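Local coordinates for quinoline 2-oxidoreductase medium subunit (PDB 1T3Q) that carries the FAD of quinoline 2-oxidoreductase, a molybdenum hydroxylase, and probably accepts electrons from the iron-sulfur small subunit, at the interface of chains B and A. Coordinates in Å, arbitrary orientation; residue numbers count along the deposited sequence, not the author numbering. Chains: chain A, quinoline 2-oxidoreductase medium subunit; chain B, quinoline 2-oxidoreductase small subunit.

The interface of chains B and A. Residues chain B 28; chain A 3-5, 43.
B:Arg28, in the loop between strand 19-25 and helix 31-39 of the small, iron-sulfur subunit, reaches over the N-terminal segment of the FAD subunit, A:Phe3 to A:Ala5, just ahead of strand 7-9. NH1 of B:Arg28 donates to the backbone carbonyl O of A:Phe3 over 2.9 Å, fairly straight at 155° about the hydrogen. The donor lies in the carbonyl plane on a lone pair, and the oxygen sits at the guanidinium edge, nearly in its plane; NE adds a weak, more bent bond to the same oxygen. A water completes the grip, 2.7 Å from A:Phe3 O and also bonded to NE and the backbone O of B:Arg28. Arginine suits the place because one flat group offers several N-H bonds along an edge while its face can lie on a backbone: A:Ala5 N sits over the centre of that face. CB of A:Ala5 packs 3.9 Å from CZ of B:Arg28, a small methyl that probably lets the plane come this close. The bend at chi3 (-54°) swings NE toward the A:Phe3 carbonyl and the water. CD1 of A:Phe3 lies 3.2 Å from the backbone O of B:Arg28, which stands well out of the ring plane, so an aromatic here may partly cover that carbonyl. A:Arg43, with A:Pro4 CA over one guanidinium face, brings its NH2 to 3.3 Å from NH1 of B:Arg28, the planes 40° apart; like charges this near would probably cost some energy, which the carbonyl may partly offset. A leucine in place of B:Arg28 would probably leave A:Phe3 O without its direct donor and the bridging water less firmly held. The contact ties the start of the FAD subunit to the iron-sulfur subunit.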
ATOM      1  N   ARG B  28      17.642  24.889   6.150  1.00 18.76           N
ATOM      2  CA  ARG B  28      17.953  23.884   7.171  1.00 19.28           C
ATOM      3  C   ARG B  28      17.921  22.430   6.710  1.00 17.95           C
ATOM      4  O   ARG B  28      18.288  21.534   7.472  1.00 18.42           O
ATOM      5  CB  ARG B  28      16.999  24.028   8.366  1.00 17.92           C
ATOM      6  CG  ARG B  28      15.567  23.571   8.077  1.00 18.18           C
ATOM      7  CD  ARG B  28      14.654  23.771   9.289  1.00 19.61           C
ATOM      8  NE  ARG B  28      15.188  23.140  10.496  1.00 21.88           N
ATOM      9  CZ  ARG B  28      14.614  23.212  11.696  1.00 20.57           C
ATOM     10  NH1 ARG B  28      15.167  22.610  12.740  1.00 20.41           N
ATOM     11  NH2 ARG B  28      13.483  23.885  11.854  1.00 19.62           N
TER
ATOM     12  N   PHE A   3      19.563  19.769  11.284  1.00 18.24           N
ATOM     13  CA  PHE A   3      20.095  21.098  11.580  1.00 18.04           C
ATOM     14  C   PHE A   3      19.037  21.997  12.206  1.00 16.68           C
ATOM     15  O   PHE A   3      17.841  21.807  11.990  1.00 16.03           O
ATOM     16  CB  PHE A   3      20.554  21.813  10.304  1.00 16.44           C
ATOM     17  CG  PHE A   3      21.453  21.001   9.421  1.00 18.07           C
ATOM     18  CD1 PHE A   3      21.470  21.235   8.046  1.00 18.66           C
ATOM     19  CD2 PHE A   3      22.288  20.021   9.946  1.00 17.05           C
ATOM     20  CE1 PHE A   3      22.301  20.505   7.211  1.00 19.30           C
ATOM     21  CE2 PHE A   3      23.128  19.283   9.112  1.00 18.34           C
ATOM     22  CZ  PHE A   3      23.132  19.525   7.746  1.00 19.47           C
ATOM     23  N   PRO A   4      19.468  22.977  13.013  1.00 18.28           N
ATOM     24  CA  PRO A   4      18.488  23.884  13.609  1.00 19.51           C
ATOM     25  C   PRO A   4      18.166  24.842  12.456  1.00 21.05           C
ATOM     26  O   PRO A   4      18.872  24.837  11.444  1.00 20.17           O
ATOM     27  CB  PRO A   4      19.270  24.543  14.746  1.00 20.16           C
ATOM     28  CG  PRO A   4      20.668  24.544  14.240  1.00 21.48           C
ATOM     29  CD  PRO A   4      20.807  23.185  13.594  1.00 18.43           C
ATOM     30  N   ALA A   5      17.119  25.647  12.586  1.00 21.53           N
ATOM     31  CA  ALA A   5      16.738  26.560  11.509  1.00 21.86           C
ATOM     32  C   ALA A   5      17.665  27.764  11.325  1.00 21.20           C
ATOM     33  O   ALA A   5      18.295  28.226  12.272  1.00 21.60           O
ATOM     34  CB  ALA A   5      15.308  27.037  11.723  1.00 22.03           C
ATOM     35  N   ARG A  43      23.638  19.985  16.619  1.00 21.62           N
ATOM     36  CA  ARG A  43      23.095  21.193  17.215  1.00 22.59           C
ATOM     37  C   ARG A  43      24.042  21.772  18.253  1.00 24.41           C
ATOM     38  O   ARG A  43      23.635  22.127  19.361  1.00 25.61           O
ATOM     39  CB  ARG A  43      21.718  20.908  17.824  1.00 22.88           C
ATOM     40  CG  ARG A  43      20.731  20.405  16.782  1.00 23.53           C
ATOM     41  CD  ARG A  43      19.282  20.649  17.155  1.00 22.06           C
ATOM     42  NE  ARG A  43      18.414  20.333  16.023  1.00 21.63           N
ATOM     43  CZ  ARG A  43      17.148  20.713  15.910  1.00 21.62           C
ATOM     44  NH1 ARG A  43      16.574  21.436  16.867  1.00 21.95           N
ATOM     45  NH2 ARG A  43      16.454  20.381  14.829  1.00 19.91           N
TER
HETATM   46  O   HOH W   1      16.955  20.878   9.621  1.00 22.62           O